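Local coordinates for protein glucokinase (Leishmania braziliensis MHOM/BR/75/M2904, PDB 6EDI) that probably phosphorylates D-glucose at the expense of ATP, as a glucokinase of the ASKHA (actin-like ATPase) superfamily, at residues A34-G39 against H68-R73; V54-A59 against A104-R109. One frame throughout, in Å; residues are numbered along the deposited sequence.

Contact 1. Residues A34-G39 against H68-R73; sequences ASWSSG and HIIYVR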
loop_
_atom_site.group_PDB
_atom_site.type_symbol
_atom_site.label_atom_id
_atom_site.label_comp_id
_atom_site.label_asym_id
_atom_site.label_seq_id
_atom_site.Cartn_x
_atom_site.Cartn_y
_atom_site.Cartn_z
ATOM N N ALA A 34 -17.369 -11.642 -35.113
ATOM C CA ALA A 34 -17.078 -10.270 -35.533
ATOM C C ALA A 34 -16.758 -9.309 -34.389
ATOM O O ALA A 34 -16.168 -8.256 -34.614
ATOM C CB ALA A 34 -18.232 -9.721 -36.367
ATOM N N SER A 35 -17.164 -9.648 -33.170
ATOM C CA SER A 35 -16.807 -8.826 -32.020
ATOM C C SER A 35 -15.314 -8.545 -32.010
ATOM O O SER A 35 -14.891 -7.424 -31.748
ATOM C CB SER A 35 -17.225 -9.509 -30.730
ATOM O OG SER A 35 -18.612 -9.768 -30.743
ATOM N N TRP A 36 -14.526 -9.562 -32.340
ATOM C CA TRP A 36 -13.080 -9.424 -32.456
ATOM C C TRP A 36 -12.628 -8.430 -33.531
ATOM O O TRP A 36 -11.497 -7.943 -33.482
ATOM C CB TRP A 36 -12.427 -10.791 -32.702
ATOM C CG TRP A 36 -12.602 -11.704 -31.536
ATOM C CD1 TRP A 36 -13.366 -12.840 -31.471
ATOM C CD2 TRP A 36 -12.034 -11.523 -30.237
ATOM N NE1 TRP A 36 -13.290 -13.379 -30.206
ATOM C CE2 TRP A 36 -12.478 -12.587 -29.432
ATOM C CE3 TRP A 36 -11.181 -10.565 -29.681
ATOM C CZ2 TRP A 36 -12.095 -12.715 -28.091
ATOM C CZ3 TRP A 36 -10.804 -10.691 -28.364
ATOM C CH2 TRP A 36 -11.250 -11.762 -27.582
ATOM N N SER A 37 -13.487 -8.154 -34.512
ATOM C CA SER A 37 -13.120 -7.257 -35.611
ATOM C C SER A 37 -12.998 -5.787 -35.201
ATOM O O SER A 37 -12.390 -4.993 -35.922
ATOM C CB SER A 37 -14.105 -7.385 -36.778
ATOM O OG SER A 37 -14.222 -8.728 -37.193
ATOM N N SER A 38 -13.564 -5.418 -34.055
ATOM C CA SER A 38 -13.505 -4.019 -33.629
ATOM C C SER A 38 -13.222 -3.823 -32.138
ATOM O O SER A 38 -13.384 -4.739 -31.328
ATOM C CB SER A 38 -14.797 -3.299 -34.002
ATOM O OG SER A 38 -15.850 -3.705 -33.149
ATOM N N GLY A 39 -12.799 -2.615 -31.787
ATOM C CA GLY A 39 -12.492 -2.291 -30.400
ATOM C C GLY A 39 -11.065 -2.596 -29.996
ATOM O O GLY A 39 -10.340 -3.294 -30.714
ATOM N N HIS A 68 -15.048 -10.848 -22.945
ATOM C CA HIS A 68 -14.733 -12.062 -23.691
ATOM C C HIS A 68 -13.233 -12.334 -23.648
ATOM O O HIS A 68 -12.417 -11.418 -23.765
ATOM C CB HIS A 68 -15.219 -11.961 -25.148
ATOM C CG HIS A 68 -16.707 -11.875 -25.289
ATOM N ND1 HIS A 68 -17.321 -11.074 -26.228
ATOM C CD2 HIS A 68 -17.705 -12.491 -24.611
ATOM C CE1 HIS A 68 -18.633 -11.192 -26.115
ATOM N NE2 HIS A 68 -18.892 -12.046 -25.142
ATOM N N ILE A 69 -12.876 -13.603 -23.468
ATOM C CA ILE A 69 -11.483 -14.015 -23.523
ATOM C C ILE A 69 -11.380 -15.248 -24.410
ATOM O O ILE A 69 -12.253 -16.116 -24.396
ATOM C CB ILE A 69 -10.898 -14.317 -22.118
ATOM C CG1 ILE A 69 -11.124 -13.130 -21.175
ATOM C CG2 ILE A 69 -9.410 -14.623 -22.194
ATOM C CD1 ILE A 69 -10.627 -13.346 -19.729
ATOM N N ILE A 70 -10.330 -15.281 -25.219
ATOM C CA ILE A 70 -9.969 -16.477 -25.960
ATOM C C ILE A 70 -8.523 -16.766 -25.621
ATOM O O ILE A 70 -7.702 -15.868 -25.669
ATOM C CB ILE A 70 -10.045 -16.244 -27.467
ATOM C CG1 ILE A 70 -11.471 -15.969 -27.903
ATOM C CG2 ILE A 70 -9.514 -17.469 -28.204
ATOM C CD1 ILE A 70 -12.430 -17.052 -27.575
ATOM N N TYR A 71 -8.183 -18.010 -25.294
ATOM C CA TYR A 71 -6.786 -18.311 -25.019
ATOM C C TYR A 71 -6.399 -19.688 -25.514
ATOM O O TYR A 71 -7.242 -20.578 -25.626
ATOM C CB TYR A 71 -6.466 -18.178 -23.519
ATOM C CG TYR A 71 -7.192 -19.171 -22.647
ATOM C CD1 TYR A 71 -6.690 -20.455 -22.440
ATOM C CD2 TYR A 71 -8.388 -18.834 -22.032
ATOM C CE1 TYR A 71 -7.360 -21.365 -21.651
ATOM C CE2 TYR A 71 -9.056 -19.748 -21.236
ATOM C CZ TYR A 71 -8.539 -21.001 -21.051
ATOM O OH TYR A 71 -9.219 -21.889 -20.253
ATOM N N VAL A 72 -5.113 -19.837 -25.811
ATOM C CA VAL A 72 -4.514 -21.120 -26.142
ATOM C C VAL A 72 -3.730 -21.573 -24.923
ATOM O O VAL A 72 -2.999 -20.783 -24.323
ATOM C CB VAL A 72 -3.545 -20.967 -27.325
ATOM C CG1 VAL A 72 -2.829 -22.279 -27.612
ATOM C CG2 VAL A 72 -4.292 -20.485 -28.548
ATOM N N ARG A 73 -3.894 -22.826 -24.522
ATOM C CA ARG A 73 -3.087 -23.324 -23.418
ATOM C C ARG A 73 -1.816 -23.931 -23.982
ATOM O O ARG A 73 -1.864 -24.909 -24.727
ATOM C CB ARG A 73 -3.851 -24.348 -22.580
ATOM C CG ARG A 73 -3.039 -24.908 -21.419
ATOM C CD ARG A 73 -3.816 -25.976 -20.669
ATOM N NE ARG A 73 -5.143 -25.516 -20.256
ATOM C CZ ARG A 73 -5.389 -24.864 -19.124
ATOM N NH1 ARG A 73 -4.393 -24.580 -18.294
ATOM N NH2 ARG A 73 -6.626 -24.481 -18.824
#
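Trp36 reaches from a short 3-10 turn to Ile70 and His68 on strand 67-75, and this indole makes most of the contact. The turn begins at Ala34, whose O accepts a hydrogen bond from Ser37 N at 2.7 Å. Ser35 comes next. Its CB points toward the strand, but Ser35 OG stays 4.8 Å from CE1 of His68. Its polar groups bond to other parts of the chain: OG to Asp33 and the carbonyl O to Gln58 of strand 51-58. Trp36 follows. Its CG lies anti to the carbonyl carbon (chi1 -65°), which carries the six-membered ring to the side chain of Ile70. The closest approach is CZ2 of Trp36 to CG1 of Ile70, at 3.3 Å. NE1 and CE2 of the indole lie near the same methylene, and the two side chains meet at an oblique angle. Further along the ring, Trp36 CH2 comes to 4.0 Å from the backbone O of His68, and Trp36 CZ2 lies 4.4 Å from His68 CB. The imidazole NE2 is hydrogen-bonded to Gln17 OE1 of strand 16-20. No hydrogen bond joins the two segments, and the grip is van der Waals packing, mainly apolar. At the end of the loop, Gly39 O accepts a hydrogen bond from Arg109. Trp36 also touches Phe56 and Gln58 on the neighbouring strand, so it spans two strands at once. This is hydrophobic packing of a connecting loop, between helix 26-32 and strand 41-48, against the mixed sheet of one lobe of an ASKHA-type kinase fold.

Contact 2. Residues V54-A59 against A104-R109; sequences VGFSQA and ASFLRR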
loop_
_atom_site.group_PDB
_atom_site.type_symbol
_atom_site.label_atom_id
_atom_site.label_comp_id
_atom_site.label_asym_id
_atom_site.label_seq_id
_atom_site.Cartn_x
_atom_site.Cartn_y
_atom_site.Cartn_z
ATOM N N VAL A 54 -2.256 -18.154 -23.181
ATOM C CA VAL A 54 -1.943 -16.907 -23.877
ATOM C C VAL A 54 -3.126 -16.566 -24.770
ATOM O O VAL A 54 -3.586 -17.408 -25.524
ATOM C CB VAL A 54 -0.702 -17.082 -24.769
ATOM C CG1 VAL A 54 -0.307 -15.768 -25.427
ATOM C CG2 VAL A 54 0.444 -17.636 -23.971
ATOM N N GLY A 55 -3.628 -15.342 -24.703
ATOM C CA GLY A 55 -4.746 -15.001 -25.560
ATOM C C GLY A 55 -5.097 -13.527 -25.592
ATOM O O GLY A 55 -4.247 -12.669 -25.402
ATOM N N PHE A 56 -6.371 -13.255 -25.837
ATOM C CA PHE A 56 -6.839 -11.909 -26.131
ATOM C C PHE A 56 -8.153 -11.680 -25.421
ATOM O O PHE A 56 -8.949 -12.605 -25.253
ATOM C CB PHE A 56 -7.032 -11.756 -27.644
ATOM C CG PHE A 56 -5.795 -12.015 -28.423
ATOM C CD1 PHE A 56 -4.858 -11.014 -28.602
ATOM C CD2 PHE A 56 -5.545 -13.281 -28.943
ATOM C CE1 PHE A 56 -3.693 -11.255 -29.306
ATOM C CE2 PHE A 56 -4.390 -13.542 -29.651
ATOM C CZ PHE A 56 -3.460 -12.534 -29.840
ATOM N N SER A 57 -8.381 -10.443 -24.998
ATOM C CA SER A 57 -9.620 -10.105 -24.318
ATOM C C SER A 57 -10.160 -8.799 -24.874
ATOM O O SER A 57 -9.412 -7.985 -25.415
ATOM C CB SER A 57 -9.384 -9.939 -22.819
ATOM O OG SER A 57 -8.444 -8.906 -22.599
ATOM N N GLN A 58 -11.462 -8.601 -24.737
ATOM C CA GLN A 58 -12.055 -7.325 -25.095
ATOM C C GLN A 58 -13.324 -7.176 -24.280
ATOM O O GLN A 58 -13.817 -8.155 -23.715
ATOM C CB GLN A 58 -12.378 -7.306 -26.590
ATOM C CG GLN A 58 -13.229 -8.486 -27.010
ATOM C CD GLN A 58 -13.750 -8.366 -28.425
ATOM O OE1 GLN A 58 -14.642 -9.113 -28.827
ATOM N NE2 GLN A 58 -13.203 -7.419 -29.191
ATOM N N ALA A 59 -13.835 -5.953 -24.195
ATOM C CA ALA A 59 -15.146 -5.716 -23.608
ATOM C C ALA A 59 -16.226 -5.611 -24.693
ATOM O O ALA A 59 -16.080 -6.140 -25.795
ATOM C CB ALA A 59 -15.124 -4.451 -22.769
ATOM N N ALA A 104 -2.759 -7.729 -39.596
ATOM C CA ALA A 104 -2.479 -6.300 -39.495
ATOM C C ALA A 104 -3.602 -5.537 -38.802
ATOM O O ALA A 104 -3.351 -4.767 -37.874
ATOM C CB ALA A 104 -2.201 -5.709 -40.861
ATOM N N SER A 105 -4.837 -5.730 -39.258
ATOM C CA SER A 105 -5.970 -4.998 -38.686
ATOM C C SER A 105 -6.207 -5.365 -37.215
ATOM O O SER A 105 -6.726 -4.559 -36.437
ATOM C CB SER A 105 -7.246 -5.217 -39.503
ATOM O OG SER A 105 -7.697 -6.557 -39.410
ATOM N N PHE A 106 -5.811 -6.578 -36.838
ATOM C CA PHE A 106 -5.948 -7.036 -35.457
ATOM C C PHE A 106 -4.905 -6.408 -34.523
ATOM O O PHE A 106 -5.242 -5.784 -33.513
ATOM C CB PHE A 106 -5.841 -8.562 -35.403
ATOM C CG PHE A 106 -6.238 -9.152 -34.079
ATOM C CD1 PHE A 106 -7.571 -9.139 -33.678
ATOM C CD2 PHE A 106 -5.290 -9.728 -33.245
ATOM C CE1 PHE A 106 -7.954 -9.687 -32.457
ATOM C CE2 PHE A 106 -5.660 -10.282 -32.024
ATOM C CZ PHE A 106 -6.998 -10.258 -31.633
ATOM N N LEU A 107 -3.636 -6.581 -34.877
ATOM C CA LEU A 107 -2.534 -6.188 -34.017
ATOM C C LEU A 107 -2.487 -4.680 -33.790
ATOM O O LEU A 107 -1.964 -4.220 -32.782
ATOM C CB LEU A 107 -1.198 -6.691 -34.576
ATOM C CG LEU A 107 -0.953 -8.197 -34.598
ATOM C CD1 LEU A 107 0.389 -8.517 -35.251
ATOM C CD2 LEU A 107 -1.016 -8.789 -33.187
ATOM N N ARG A 108 -3.028 -3.903 -34.723
ATOM C CA ARG A 108 -3.000 -2.449 -34.554
ATOM C C ARG A 108 -3.935 -2.000 -33.443
ATOM O O ARG A 108 -3.833 -0.873 -32.970
ATOM C CB ARG A 108 -3.386 -1.728 -35.843
ATOM C CG ARG A 108 -2.473 -2.009 -37.012
ATOM C CD ARG A 108 -0.992 -1.962 -36.646
ATOM N NE ARG A 108 -0.180 -2.196 -37.838
ATOM C CZ ARG A 108 0.048 -3.400 -38.349
ATOM N NH1 ARG A 108 -0.470 -4.468 -37.754
ATOM N NH2 ARG A 108 0.784 -3.534 -39.448
ATOM N N ARG A 109 -4.851 -2.874 -33.036
ATOM C CA ARG A 109 -5.795 -2.535 -31.976
ATOM C C ARG A 109 -5.370 -3.066 -30.611
ATOM O O ARG A 109 -6.098 -2.906 -29.635
ATOM C CB ARG A 109 -7.213 -2.980 -32.336
ATOM C CG ARG A 109 -7.818 -2.200 -33.511
ATOM C CD ARG A 109 -9.172 -2.749 -33.893
ATOM N NE ARG A 109 -9.065 -4.071 -34.502
ATOM C CZ ARG A 109 -9.630 -5.173 -34.021
ATOM N NH1 ARG A 109 -10.360 -5.125 -32.913
ATOM N NH2 ARG A 109 -9.473 -6.327 -34.659
#
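Phe56 of strand 51-58 and Phe106 of helix 104-107 form an edge-to-face (T-shaped) pair. The edge of Phe106 points at the face of Phe56, with the ring planes at 78° and the centroids 4.9 Å apart. The leading atom is CE2 of Phe106, which sits 3.5 Å from CE1 of Phe56, above the ring and displaced toward its rim. CZ of Phe106 lies over the CG-CD1 side, 3.8 Å from CD1 of Phe56. The Phe106 ring is extended toward the sheet because its CG is anti to the backbone N (chi1 -169°). Phe56 instead has CG anti to the carbonyl carbon, which brings its ring out toward the helix. Both rings are buried. Ile41 of strand 41-48 touches both, and Val91 and Leu95 of helix 84-98 pack on Phe56.

Away from this pair the contact is loose. The side chains of Gln58, Leu107 and Arg109 make no close approach to the opposite segment. Ser105 and Arg108 lie on the exposed side of the turn. Arg109 is nevertheless held firmly. Its NE donates to Ser105 O at 3.1 Å with an N-H...O angle of 153°, and the donor is tilted out of the carbonyl plane. NH1 and NH2 bond to Gly39 O and Trp36 O, so backbone carbonyls hold all three guanidinium nitrogens. The chemistry divides accordingly. Between these two segments the contact is aromatic packing, while hydrogen bonds of Arg109 tie the C-terminal side of the helix to the 34-39 loop.

Contacts 1 and 2 share one region of the lobe, with centres about 7 Å apart. Each brings a peripheral piece against a strand of the same sheet: a loop on 67-75 in contact 1, a short helix on 51-58 in contact 2. These strands are antiparallel neighbours, and the backbones of Phe56 and Ile70 are hydrogen-bonded to each other. Both contacts are buried and mainly apolar where they touch; contact 1 sets an indole on an aliphatic chain, and contact 2 pairs two phenyl rings. Exposed serines and Arg108 mark the outer sides of the peripheral pieces. Polar chemistry enters between the contacts, where the Arg109 guanidinium ties the loop of contact 1 to the helix of contact 2.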